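Local coordinates for protein diaminobutyrate-pyruvate transaminase and L-2,4-diaminobutyrate decarboxylase (Vibrio parahaemolyticus, PDB 2QMA) that probably decarboxylates L-2,4-diaminobutyrate using pyridoxal 5'-phosphate, the chain being the C-terminal decarboxylase domain of a longer protein that probably also acts as a transaminase, at residues 53-58 / 98-103; 127-132 / 373-378; 198-203 / 222-227; 237-242 / 271-276; 427-432 / 466-471. One frame throughout, in Å; residues are numbered along the deposited sequence.

Interaction 1. Residues 53-58 / 98-103; sequences NAPYSG and TQHPDC
Pro55 and Cys103 mark the closest backbone approach of the loops 53-58 and 98-103, their CA atoms 5.2 Å apart, with a type I beta turn from His100 to Cys103 facing the chain that follows helix 32-51. Pro55 and the imidazole of His100 carry the contact between them. The histidine CG stands anti to the backbone N and beside the carbonyl carbon (chi1 -167°), and ring atom ND1 accepts the N-H of Asp102 at 3.1 Å between Asp102 N and His100 ND1. That bond is nearly straight (165°), with the donor tilted from the ring plane, and it helps to set the rotation of the ring. An accepting ND1 is consistent with a proton on NE2.

Pro55 CD and Ala54 CA both lie over one imidazole face, each offset toward the rim, and CD makes a CH-pi contact 3.8 Å from the His100 ring centroid. Pro101 CD covers the opposite face, so the flat ring is sandwiched. The rest of the proline leans on the turn: Pro55 CG meets Asp102 CB at 3.7 Å and Pro55 CB meets Cys103 CB at 3.9 Å. At the far side of the ring, His100 NE2 makes a weak, strongly bent bond of 3.3 Å to Asn53 O. A water in the ring plane bridges the same two atoms, 2.9 Å from His100 NE2.

Thr26 of the second subunit packs on His100, and Ala124 O of that subunit holds Gln99 NE2. Here a type I beta turn, in CH-pi contact with a proline, joins the loops after helix 32-51 and before helix 113-125 beside the second subunit.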
# COMPACT_ATOMS: atom_id res chain seq x y z
N ASN A 53 8.46 23.62 -16.58
CA ASN A 53 9.32 24.76 -16.26
C ASN A 53 9.01 25.37 -14.89
O ASN A 53 9.62 26.37 -14.49
CB ASN A 53 9.26 25.76 -17.41
CG ASN A 53 8.03 26.66 -17.37
OD1 ASN A 53 6.92 26.23 -17.06
ND2 ASN A 53 8.23 27.94 -17.70
N ALA A 54 8.08 24.73 -14.17
CA ALA A 54 7.65 25.13 -12.84
C ALA A 54 7.25 23.89 -12.02
O ALA A 54 7.03 22.81 -12.59
CB ALA A 54 6.48 26.13 -12.93
N PRO A 55 7.20 24.03 -10.67
CA PRO A 55 6.67 22.92 -9.83
C PRO A 55 5.23 22.52 -10.19
O PRO A 55 4.89 21.33 -10.12
CB PRO A 55 6.66 23.50 -8.42
CG PRO A 55 7.36 24.76 -8.46
CD PRO A 55 7.66 25.17 -9.86
N TYR A 56 4.41 23.51 -10.52
CA TYR A 56 3.01 23.30 -10.95
C TYR A 56 2.66 24.18 -12.18
O TYR A 56 3.13 25.32 -12.28
CB TYR A 56 2.02 23.54 -9.77
CG TYR A 56 0.56 23.46 -10.20
CD1 TYR A 56 0.03 22.28 -10.74
CD2 TYR A 56 -0.29 24.55 -10.05
CE1 TYR A 56 -1.34 22.22 -11.16
CE2 TYR A 56 -1.65 24.50 -10.45
CZ TYR A 56 -2.16 23.34 -11.01
OH TYR A 56 -3.49 23.32 -11.39
N SER A 57 1.83 23.66 -13.09
CA SER A 57 1.50 24.35 -14.32
C SER A 57 0.79 25.70 -14.09
O SER A 57 0.77 26.55 -15.00
CB SER A 57 0.64 23.43 -15.18
OG SER A 57 -0.68 23.40 -14.68
N GLY A 58 0.18 25.89 -12.91
CA GLY A 58 -0.60 27.08 -12.60
C GLY A 58 -2.03 27.09 -13.16
O GLY A 58 -2.78 28.06 -12.94
N THR A 98 8.07 17.16 -8.26
CA THR A 98 9.06 17.09 -7.18
C THR A 98 10.46 17.28 -7.73
O THR A 98 11.39 17.60 -6.97
CB THR A 98 9.05 15.73 -6.46
OG1 THR A 98 9.43 14.68 -7.38
CG2 THR A 98 7.71 15.46 -5.81
N GLN A 99 10.60 17.10 -9.06
CA GLN A 99 11.91 17.22 -9.71
C GLN A 99 12.30 18.66 -9.94
O GLN A 99 13.45 18.94 -10.28
CB GLN A 99 11.95 16.47 -11.05
CG GLN A 99 11.86 14.96 -10.93
CD GLN A 99 10.41 14.42 -10.96
OE1 GLN A 99 9.41 15.18 -11.01
NE2 GLN A 99 10.31 13.10 -10.95
N HIS A 100 11.34 19.58 -9.82
CA HIS A 100 11.64 20.98 -9.98
C HIS A 100 12.18 21.56 -8.66
O HIS A 100 11.59 21.29 -7.58
CB HIS A 100 10.40 21.77 -10.45
CG HIS A 100 10.75 23.15 -10.93
ND1 HIS A 100 10.98 24.21 -10.07
CD2 HIS A 100 11.00 23.63 -12.18
CE1 HIS A 100 11.34 25.28 -10.77
NE2 HIS A 100 11.33 24.95 -12.05
N PRO A 101 13.26 22.36 -8.72
CA PRO A 101 13.87 22.89 -7.49
C PRO A 101 12.91 23.65 -6.58
O PRO A 101 13.17 23.74 -5.40
CB PRO A 101 14.94 23.87 -7.99
CG PRO A 101 15.07 23.62 -9.47
CD PRO A 101 13.97 22.79 -9.95
N ASP A 102 11.87 24.24 -7.14
CA ASP A 102 10.97 25.12 -6.37
C ASP A 102 9.81 24.32 -5.76
O ASP A 102 8.93 24.86 -5.12
CB ASP A 102 10.51 26.31 -7.23
CG ASP A 102 11.66 27.25 -7.60
OD1 ASP A 102 12.60 27.40 -6.78
OD2 ASP A 102 11.61 27.83 -8.71
N CYS A 103 9.86 23.01 -5.94
CA CYS A 103 8.98 22.09 -5.21
C CYS A 103 9.71 21.60 -3.94
O CYS A 103 10.59 20.75 -4.01
CB CYS A 103 8.57 20.94 -6.10
SG CYS A 103 7.30 19.91 -5.30
O HOH W 1 12.51 26.03 -14.50

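Interaction 2. Residues 127-132 / 373-378; sequences QSMDSW and KRFDAL
Met129, a selenomethionine here, points its SE obliquely at the Phe375 ring in a Met-aromatic contact, 4.7 Å from SE to the ring centroid. Its chain is bent at chi2 (-57°), which places SE 3.8 Å from Phe375 CB, and again at chi3 (-57°). The ring lies with one face centred under Leu378 CB of its own segment, while Ala138 and Val141 of helix 136-152 and Val91 of the second subunit also pack on Phe375.

Lys373 meets the start of the same side chain: its CG lies 3.6 Å from Met129 CB, and the ammonium group continues to a salt bridge with Glu142. Arg374 turns away from the contact, its guanidinium meeting Asp376 OD1 in plane and forming salt bridges with Glu119 of its own chain and Glu119 of the second subunit.

The backbones are tied by Met129 N, in a type I turn from Ser128 to Ser131, which donates to Lys373 O over 2.8 Å, the donor tilted 20° from the carbonyl plane. Beside this bond a water donates to Gln127 O and accepts from Phe375 N, with 2.6 Å between the water oxygen and Gln127 O.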
# COMPACT_ATOMS: atom_id res chain seq x y z
N GLN A 127 4.18 -9.54 -8.87
CA GLN A 127 4.27 -10.51 -7.76
C GLN A 127 3.42 -10.03 -6.60
O GLN A 127 3.30 -8.83 -6.36
CB GLN A 127 5.72 -10.72 -7.31
CG GLN A 127 6.75 -11.11 -8.44
CD GLN A 127 6.49 -12.48 -9.02
OE1 GLN A 127 7.04 -13.47 -8.57
NE2 GLN A 127 5.63 -12.54 -10.05
N SER A 128 2.82 -10.99 -5.91
CA SER A 128 2.09 -10.77 -4.69
C SER A 128 2.83 -11.36 -3.49
O SER A 128 3.02 -12.58 -3.40
CB SER A 128 0.67 -11.37 -4.85
OG SER A 128 -0.11 -10.99 -3.72
N MSE A 129 3.22 -10.49 -2.55
CA MSE A 129 4.16 -10.84 -1.49
C MSE A 129 3.59 -11.75 -0.41
O MSE A 129 4.32 -12.13 0.48
CB MSE A 129 4.72 -9.58 -0.81
CG MSE A 129 5.36 -8.58 -1.84
SE MSE A 129 6.80 -9.44 -2.90
CE MSE A 129 7.78 -9.92 -1.37
N ASP A 130 2.32 -12.10 -0.50
CA ASP A 130 1.75 -12.86 0.61
C ASP A 130 2.15 -14.34 0.62
O ASP A 130 2.02 -15.01 1.67
CB ASP A 130 0.24 -12.69 0.73
CG ASP A 130 -0.47 -12.68 -0.60
OD1 ASP A 130 0.02 -12.02 -1.55
OD2 ASP A 130 -1.57 -13.28 -0.67
N SER A 131 2.63 -14.86 -0.51
CA SER A 131 3.11 -16.22 -0.47
C SER A 131 4.22 -16.44 -1.48
O SER A 131 4.29 -15.75 -2.50
CB SER A 131 1.99 -17.21 -0.79
OG SER A 131 1.46 -16.93 -2.06
N TRP A 132 5.04 -17.45 -1.18
CA TRP A 132 6.17 -17.79 -2.05
C TRP A 132 5.68 -18.14 -3.45
O TRP A 132 6.27 -17.66 -4.44
CB TRP A 132 6.95 -18.94 -1.45
CG TRP A 132 8.29 -19.18 -2.18
CD1 TRP A 132 9.52 -18.71 -1.82
CD2 TRP A 132 8.49 -19.97 -3.35
NE1 TRP A 132 10.48 -19.15 -2.71
CE2 TRP A 132 9.88 -19.93 -3.66
CE3 TRP A 132 7.62 -20.71 -4.19
CZ2 TRP A 132 10.42 -20.59 -4.76
CZ3 TRP A 132 8.17 -21.37 -5.29
CH2 TRP A 132 9.57 -21.29 -5.56
N LYS A 373 0.25 -7.93 -1.29
CA LYS A 373 1.13 -6.76 -1.17
C LYS A 373 2.20 -6.75 -2.27
O LYS A 373 2.56 -7.81 -2.81
CB LYS A 373 1.56 -6.38 0.25
CG LYS A 373 2.86 -6.99 0.87
CD LYS A 373 3.45 -6.06 1.90
CE LYS A 373 5.02 -6.12 1.91
NZ LYS A 373 5.61 -7.34 2.56
N ARG A 374 2.59 -5.54 -2.65
CA ARG A 374 3.43 -5.37 -3.82
C ARG A 374 4.92 -5.46 -3.47
O ARG A 374 5.33 -5.34 -2.30
CB ARG A 374 3.06 -4.13 -4.68
CG ARG A 374 3.71 -2.87 -4.34
CD ARG A 374 3.02 -1.62 -4.87
NE ARG A 374 3.01 -1.49 -6.34
CZ ARG A 374 4.01 -0.99 -7.07
NH1 ARG A 374 3.89 -0.91 -8.41
NH2 ARG A 374 5.13 -0.55 -6.50
N PHE A 375 5.70 -5.73 -4.51
CA PHE A 375 7.13 -6.02 -4.39
C PHE A 375 7.94 -4.70 -4.27
O PHE A 375 8.89 -4.46 -5.03
CB PHE A 375 7.51 -6.89 -5.63
CG PHE A 375 8.95 -7.41 -5.64
CD1 PHE A 375 9.77 -7.37 -4.51
CD2 PHE A 375 9.46 -7.98 -6.81
CE1 PHE A 375 11.09 -7.87 -4.54
CE2 PHE A 375 10.78 -8.49 -6.85
CZ PHE A 375 11.58 -8.42 -5.71
N ASP A 376 7.59 -3.86 -3.31
CA ASP A 376 8.32 -2.61 -3.12
C ASP A 376 9.84 -2.77 -2.74
O ASP A 376 10.67 -1.87 -2.96
CB ASP A 376 7.62 -1.72 -2.08
CG ASP A 376 6.28 -1.21 -2.57
OD1 ASP A 376 6.24 -0.80 -3.73
OD2 ASP A 376 5.27 -1.25 -1.79
N ALA A 377 10.17 -3.90 -2.14
CA ALA A 377 11.53 -4.11 -1.61
C ALA A 377 12.52 -4.13 -2.78
O ALA A 377 13.73 -3.94 -2.57
CB ALA A 377 11.59 -5.40 -0.82
N LEU A 378 12.00 -4.33 -4.00
CA LEU A 378 12.89 -4.40 -5.19
C LEU A 378 13.57 -3.06 -5.37
O LEU A 378 14.76 -3.01 -5.68
CB LEU A 378 12.17 -4.87 -6.48
CG LEU A 378 13.06 -4.97 -7.76
CD1 LEU A 378 14.11 -6.08 -7.65
CD2 LEU A 378 12.25 -5.15 -9.09
O HOH W 2 4.33 -6.47 -6.89

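Interaction 3. Residues 198-203 / 222-227; sequences DYADKL and MGLGEK
Lys227 reaches from its own loop to the short 3-10 segment at Asp201, and its side chain can be followed atom by atom. Beyond CB, the first torsion is strained: CG sits between staggered positions (chi1 121°). A bend at chi2 (-72°) then places Lys227 CD 3.6 Å from Leu224 O. From there the chain runs extended, and CE touches the other segment, with 3.7 Å between Lys227 CE and Asp201 O. The ammonium tip turns its hydrogens to oxygens: Lys227 NZ donates to Leu224 O at 3.0 Å, in the carbonyl plane, and to a water 2.9 Å from NZ. That water passes its own hydrogens to Ala200 O and Leu203 O, so one lysine joins both segments without a direct bond between them. A weak bond also links NZ to Leu194 O of the second subunit. The carboxylate of Asp201 stands too far off for a salt bridge.

The apolar part of the contact is Leu224, whose CD2 meets Leu203 CD1 at 4.3 Å and Ala200 CB at 4.4 Å; Phe260 of strand 258-265 packs on both leucines. Gly223, with positive phi, ends helix 214-221 in a Schellman motif. The contact thus joins the start of strand 203-208 to the approach to strand 229-232, its parallel neighbour, across a beta-alpha-beta crossover of the mixed sheet typical of the large domain in this pyridoxal-phosphate fold.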
# COMPACT_ATOMS: atom_id res chain seq x y z
N ASP A 198 -9.83 -5.80 30.26
CA ASP A 198 -10.65 -4.80 31.01
C ASP A 198 -9.87 -3.59 31.52
O ASP A 198 -10.43 -2.52 31.71
CB ASP A 198 -11.50 -5.40 32.19
CG ASP A 198 -12.50 -4.31 32.81
OD1 ASP A 198 -13.40 -3.83 32.09
OD2 ASP A 198 -12.37 -3.88 33.99
N TYR A 199 -8.56 -3.73 31.69
CA TYR A 199 -7.73 -2.60 32.08
C TYR A 199 -7.27 -1.73 30.90
O TYR A 199 -6.47 -0.81 31.09
CB TYR A 199 -6.53 -3.09 32.90
CG TYR A 199 -5.67 -4.16 32.23
CD1 TYR A 199 -4.67 -3.80 31.32
CD2 TYR A 199 -5.85 -5.52 32.52
CE1 TYR A 199 -3.87 -4.76 30.70
CE2 TYR A 199 -5.02 -6.48 31.91
CZ TYR A 199 -4.04 -6.06 30.99
OH TYR A 199 -3.23 -6.97 30.35
N ALA A 200 -7.76 -1.98 29.69
CA ALA A 200 -7.32 -1.20 28.51
C ALA A 200 -7.48 0.32 28.67
O ALA A 200 -6.74 1.10 28.05
CB ALA A 200 -8.06 -1.65 27.24
N ASP A 201 -8.50 0.72 29.42
CA ASP A 201 -8.82 2.15 29.59
C ASP A 201 -7.68 2.90 30.30
O ASP A 201 -7.60 4.12 30.28
CB ASP A 201 -10.12 2.30 30.36
CG ASP A 201 -9.97 1.98 31.87
OD1 ASP A 201 -9.67 0.81 32.27
OD2 ASP A 201 -10.18 2.90 32.68
N LYS A 202 -6.83 2.13 30.96
CA LYS A 202 -5.69 2.69 31.67
C LYS A 202 -4.44 2.81 30.81
O LYS A 202 -3.52 3.50 31.21
CB LYS A 202 -5.38 1.85 32.92
CG LYS A 202 -6.38 2.04 34.04
CD LYS A 202 -6.39 0.77 34.89
CE LYS A 202 -6.75 1.07 36.32
NZ LYS A 202 -8.20 0.90 36.49
N LEU A 203 -4.39 2.08 29.71
CA LEU A 203 -3.17 2.02 28.90
C LEU A 203 -2.86 3.39 28.30
O LEU A 203 -3.78 4.13 27.87
CB LEU A 203 -3.30 0.97 27.78
CG LEU A 203 -3.46 -0.49 28.29
CD1 LEU A 203 -3.79 -1.44 27.12
CD2 LEU A 203 -2.21 -0.98 28.99
N MSE A 222 -6.71 1.27 16.81
CA MSE A 222 -6.53 0.01 17.54
C MSE A 222 -7.42 -0.11 18.79
O MSE A 222 -7.31 -1.09 19.54
CB MSE A 222 -5.04 -0.19 17.86
CG MSE A 222 -4.57 0.64 19.01
SE MSE A 222 -2.64 0.53 19.32
CE MSE A 222 -2.01 1.02 17.66
N GLY A 223 -8.32 0.87 19.01
CA GLY A 223 -9.37 0.74 20.02
C GLY A 223 -9.08 1.48 21.35
O GLY A 223 -9.89 1.39 22.27
N LEU A 224 -7.96 2.20 21.44
CA LEU A 224 -7.59 2.87 22.70
C LEU A 224 -8.09 4.30 22.77
O LEU A 224 -8.32 4.82 23.88
CB LEU A 224 -6.07 2.84 22.93
CG LEU A 224 -5.48 1.41 22.93
CD1 LEU A 224 -3.91 1.46 23.03
CD2 LEU A 224 -6.09 0.60 24.07
N GLY A 225 -8.23 4.92 21.60
CA GLY A 225 -8.74 6.31 21.50
C GLY A 225 -7.66 7.35 21.73
O GLY A 225 -6.57 7.06 22.30
N GLU A 226 -7.96 8.58 21.30
CA GLU A 226 -7.00 9.67 21.47
C GLU A 226 -6.64 9.84 22.95
O GLU A 226 -5.53 10.27 23.23
CB GLU A 226 -7.54 10.98 20.86
CG GLU A 226 -7.85 10.84 19.37
CD GLU A 226 -8.40 12.08 18.71
OE1 GLU A 226 -8.71 13.10 19.42
OE2 GLU A 226 -8.53 12.03 17.45
N LYS A 227 -7.57 9.53 23.87
CA LYS A 227 -7.34 9.70 25.32
C LYS A 227 -6.22 8.79 25.89
O LYS A 227 -5.70 8.99 27.02
CB LYS A 227 -8.68 9.56 26.07
CG LYS A 227 -8.83 8.48 27.14
CD LYS A 227 -8.91 7.17 26.55
CE LYS A 227 -9.24 6.08 27.58
NZ LYS A 227 -8.92 4.83 26.80
O HOH W 3 -6.27 3.57 26.86

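Interaction 4. Residues 237-242 / 271-276; sequences DGTMDI and HGAIDD
Ala273 packs its methyl against an Asx turn begun by Asp237, in which Asp237 OD1 accepts both the N-H and the hydroxyl of Thr239, 2.9 Å from Thr239 N. The hydroxyl uses the syn lone pair of that oxygen, while the N-H comes on the anti side and out of the carboxylate plane. This is the tight half of the contact. Ala273 CB lies 3.3 Å from Asp237 O and 3.5 Å from Thr239 CG2, and Gly238, at positive phi, passes its CA over one face of the His271 ring.

Next to this half, Asp275 OD1 takes the N-H of Met240 at 2.7 Å between OD1 and Met240 N, from above the carboxylate plane by 41°. A water bridging to Gly238 O also donates to OD1, and the other oxygen, OD2, is held by Thr265 N, so a buried carboxylate joins both loops to the end of strand 258-265.

Packing is looser at the exposed edge. There Ile242 CD1 merely touches Asp276 OD2, at 3.7 Å, while Asp276 N-caps helix 277-287 by offering OD1 to Phe279 N. A second water closes this side, donating to Met240 O and accepting from Asp276 N, each 2.8 Å from the water oxygen.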
# COMPACT_ATOMS: atom_id res chain seq x y z
N ASP A 237 13.43 23.61 20.10
CA ASP A 237 14.00 22.98 18.90
C ASP A 237 13.17 21.79 18.34
O ASP A 237 13.55 21.20 17.33
CB ASP A 237 15.48 22.61 19.10
CG ASP A 237 15.67 21.32 19.90
OD1 ASP A 237 14.67 20.74 20.38
OD2 ASP A 237 16.85 20.89 20.04
N GLY A 238 12.04 21.48 18.98
CA GLY A 238 11.17 20.40 18.52
C GLY A 238 11.37 19.02 19.18
O GLY A 238 10.52 18.14 19.03
N THR A 239 12.50 18.83 19.87
CA THR A 239 12.78 17.55 20.57
C THR A 239 11.88 17.38 21.83
O THR A 239 11.43 18.36 22.43
CB THR A 239 14.27 17.46 20.98
OG1 THR A 239 14.60 18.51 21.88
CG2 THR A 239 15.20 17.61 19.74
N MSE A 240 11.64 16.14 22.24
CA MSE A 240 10.88 15.87 23.46
C MSE A 240 11.63 16.47 24.67
O MSE A 240 12.86 16.28 24.79
CB MSE A 240 10.75 14.35 23.67
CG MSE A 240 9.76 14.01 24.78
SE MSE A 240 9.80 12.12 25.20
CE MSE A 240 8.81 11.41 23.72
N ASP A 241 10.92 17.18 25.56
CA ASP A 241 11.55 17.65 26.82
C ASP A 241 11.74 16.51 27.82
O ASP A 241 10.79 16.16 28.56
CB ASP A 241 10.79 18.84 27.48
CG ASP A 241 11.60 19.49 28.62
OD1 ASP A 241 12.60 18.91 29.09
OD2 ASP A 241 11.22 20.60 29.05
N ILE A 242 12.95 15.95 27.93
CA ILE A 242 13.16 14.78 28.85
C ILE A 242 13.26 15.18 30.34
O ILE A 242 13.26 14.31 31.19
CB ILE A 242 14.37 13.87 28.42
CG1 ILE A 242 15.73 14.57 28.73
CG2 ILE A 242 14.23 13.51 26.94
CD1 ILE A 242 17.02 13.68 28.62
N HIS A 271 10.40 20.55 12.32
CA HIS A 271 11.75 20.89 12.75
C HIS A 271 12.83 19.94 12.26
O HIS A 271 13.99 20.32 12.13
CB HIS A 271 11.81 21.02 14.29
CG HIS A 271 11.06 22.22 14.81
ND1 HIS A 271 11.68 23.42 15.11
CD2 HIS A 271 9.75 22.41 15.05
CE1 HIS A 271 10.79 24.29 15.51
NE2 HIS A 271 9.61 23.71 15.49
N GLY A 272 12.47 18.68 12.02
CA GLY A 272 13.52 17.69 11.79
C GLY A 272 14.28 17.32 13.06
O GLY A 272 15.35 16.76 12.99
N ALA A 273 13.73 17.66 14.22
CA ALA A 273 14.34 17.34 15.52
C ALA A 273 14.37 15.80 15.75
O ALA A 273 13.45 15.08 15.32
CB ALA A 273 13.52 18.02 16.64
N ILE A 274 15.42 15.36 16.42
CA ILE A 274 15.63 13.95 16.78
C ILE A 274 15.62 13.85 18.31
O ILE A 274 16.51 14.38 18.99
CB ILE A 274 16.90 13.34 16.11
CG1 ILE A 274 16.85 13.55 14.59
CG2 ILE A 274 17.00 11.81 16.47
CD1 ILE A 274 18.08 12.95 13.79
N ASP A 275 14.57 13.22 18.84
CA ASP A 275 14.46 12.98 20.28
C ASP A 275 15.72 12.27 20.79
O ASP A 275 16.49 11.66 20.02
CB ASP A 275 13.21 12.14 20.62
CG ASP A 275 11.90 12.89 20.35
OD1 ASP A 275 11.85 14.15 20.38
OD2 ASP A 275 10.90 12.21 20.08
N ASP A 276 15.98 12.42 22.09
CA ASP A 276 17.01 11.68 22.75
C ASP A 276 16.56 10.20 22.93
O ASP A 276 15.99 9.80 23.98
CB ASP A 276 17.31 12.34 24.12
CG ASP A 276 18.48 11.68 24.83
OD1 ASP A 276 18.88 10.57 24.42
OD2 ASP A 276 18.96 12.27 25.83
O HOH W 4 9.73 15.41 19.32
O HOH W 5 14.63 14.54 23.43

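Interaction 5. Residues 427-432 / 466-471; sequences VLFRAT and TALKFT
Chi1 of 73° puts Phe429 CG between its backbone N and carbonyl carbon, and chi1 of -66° puts Phe470 CG anti to its carbonyl carbon. On the sheet face both share, the edge of Phe429 points at the face of Phe470 in a T-shaped pair, planes at 62° and centroids 4.8 Å apart. Phe429 CE2 stands over the centre of the Phe470 ring. Leu468 lies over a face of Phe429, a CH-pi contact of 4.2 Å from Leu468 CB to the Phe429 ring centroid. Ile410 and Val406 of helix 389-411 cover this aromatic side.

Strands 426-431 and 465-471 are the central pair of the C-terminal four-stranded antiparallel sheet. Hydrogen-bonded pairs Val427-Phe470 and Phe429-Leu468 enclose the non-hydrogen-bonded pair Leu428-Lys469. Leu468 N donates to Phe429 O at 2.7 Å, and Val427 N to Phe470 O at 2.9 Å.

On the opposite face of the sheet, Leu428 and Lys469 lie side by side, with 3.7 Å between Leu428 CD2 and Lys469 CB. The lysine forms a salt bridge with Asp270, its side chain about 10 Å from that of Lys325, predicted to carry the cofactor, unattached here.

Farther along, Arg430 NE forms a salt bridge with Glu417, and a water joins Arg430 NH1 to Thr466 O.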
# COMPACT_ATOMS: atom_id res chain seq x y z
N VAL A 427 13.76 24.18 6.95
CA VAL A 427 14.03 25.55 7.34
C VAL A 427 12.69 26.25 7.58
O VAL A 427 11.80 26.17 6.76
CB VAL A 427 14.85 26.29 6.26
CG1 VAL A 427 15.05 27.77 6.62
CG2 VAL A 427 16.20 25.62 6.08
N LEU A 428 12.59 26.94 8.72
CA LEU A 428 11.37 27.60 9.14
C LEU A 428 11.60 29.10 9.23
O LEU A 428 12.51 29.57 9.94
CB LEU A 428 10.88 27.02 10.49
CG LEU A 428 10.54 25.52 10.52
CD1 LEU A 428 10.21 25.00 11.92
CD2 LEU A 428 9.38 25.14 9.56
N PHE A 429 10.80 29.85 8.48
CA PHE A 429 11.03 31.28 8.31
C PHE A 429 9.78 31.95 7.80
O PHE A 429 8.79 31.30 7.55
CB PHE A 429 12.18 31.49 7.31
CG PHE A 429 11.80 31.19 5.88
CD1 PHE A 429 11.53 32.23 4.98
CD2 PHE A 429 11.71 29.88 5.43
CE1 PHE A 429 11.18 31.97 3.64
CE2 PHE A 429 11.38 29.60 4.09
CZ PHE A 429 11.11 30.66 3.20
N ARG A 430 9.82 33.26 7.65
CA ARG A 430 8.65 33.96 7.16
C ARG A 430 9.13 35.20 6.46
O ARG A 430 10.25 35.65 6.71
CB ARG A 430 7.71 34.31 8.32
CG ARG A 430 8.27 35.28 9.34
CD ARG A 430 7.15 35.67 10.26
NE ARG A 430 7.58 36.46 11.41
CZ ARG A 430 6.78 36.79 12.42
NH1 ARG A 430 5.51 36.38 12.42
NH2 ARG A 430 7.24 37.50 13.44
N ALA A 431 8.33 35.69 5.50
CA ALA A 431 8.53 37.03 4.96
C ALA A 431 8.23 38.06 6.05
O ALA A 431 7.28 37.90 6.83
CB ALA A 431 7.63 37.26 3.75
N THR A 432 9.03 39.12 6.10
CA THR A 432 8.87 40.13 7.13
C THR A 432 8.54 41.51 6.50
O THR A 432 8.77 41.73 5.31
CB THR A 432 10.10 40.13 8.07
OG1 THR A 432 9.78 40.79 9.29
CG2 THR A 432 11.31 40.78 7.40
N THR A 466 2.54 32.13 11.85
CA THR A 466 2.56 31.39 10.58
C THR A 466 4.00 31.43 10.06
O THR A 466 4.62 32.50 9.96
CB THR A 466 1.56 31.96 9.53
OG1 THR A 466 0.22 31.61 9.90
CG2 THR A 466 1.82 31.37 8.17
N ALA A 467 4.53 30.24 9.80
CA ALA A 467 5.87 30.08 9.25
C ALA A 467 5.73 29.42 7.89
O ALA A 467 4.87 28.56 7.70
CB ALA A 467 6.73 29.22 10.15
N LEU A 468 6.56 29.87 6.95
CA LEU A 468 6.83 29.11 5.73
C LEU A 468 7.88 28.05 6.02
O LEU A 468 8.68 28.21 6.91
CB LEU A 468 7.36 30.03 4.65
CG LEU A 468 6.39 31.18 4.30
CD1 LEU A 468 7.15 32.17 3.46
CD2 LEU A 468 5.16 30.65 3.57
N LYS A 469 7.85 26.98 5.23
CA LYS A 469 8.76 25.86 5.37
C LYS A 469 9.34 25.36 4.04
O LYS A 469 8.62 25.17 3.05
CB LYS A 469 8.08 24.68 6.10
CG LYS A 469 8.92 23.41 6.14
CD LYS A 469 8.29 22.33 7.08
CE LYS A 469 7.01 21.73 6.49
NZ LYS A 469 6.55 20.57 7.38
N PHE A 470 10.65 25.16 4.06
CA PHE A 470 11.38 24.40 3.07
C PHE A 470 11.65 23.03 3.74
O PHE A 470 12.19 22.97 4.86
CB PHE A 470 12.78 24.99 2.76
CG PHE A 470 12.80 26.36 2.09
CD1 PHE A 470 11.71 26.89 1.40
CD2 PHE A 470 14.00 27.07 2.08
CE1 PHE A 470 11.82 28.17 0.73
CE2 PHE A 470 14.13 28.32 1.42
CZ PHE A 470 13.03 28.87 0.77
N THR A 471 11.32 21.97 3.02
CA THR A 471 11.83 20.63 3.29
C THR A 471 12.82 20.27 2.19
O THR A 471 12.43 19.92 1.05
CB THR A 471 10.67 19.63 3.39
OG1 THR A 471 9.79 20.08 4.43
CG2 THR A 471 11.19 18.22 3.77
O HOH W 6 3.86 35.26 10.20

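How the interactions relate
From the N terminus, interaction 1 closes the first loop, tying the chain after helix 32-51 to that before helix 113-125. Interaction 2 then closes a long loop of 240 residues, joining the segment before helix 136-152 to the start of helix 377-386. Within that span lie interactions 3 and 4, one after the other, which fasten loops at the ends of strands of the mixed sheet. Interaction 5 follows as the central, non-consecutive strand pair of the C-terminal antiparallel sheet; none of the five cross. Interactions 4 and 5 touch where His271 packs on Leu428, so the loop after strand 258-265 rests on the antiparallel sheet. Interactions 1, 2 and 3 each also reach the second subunit.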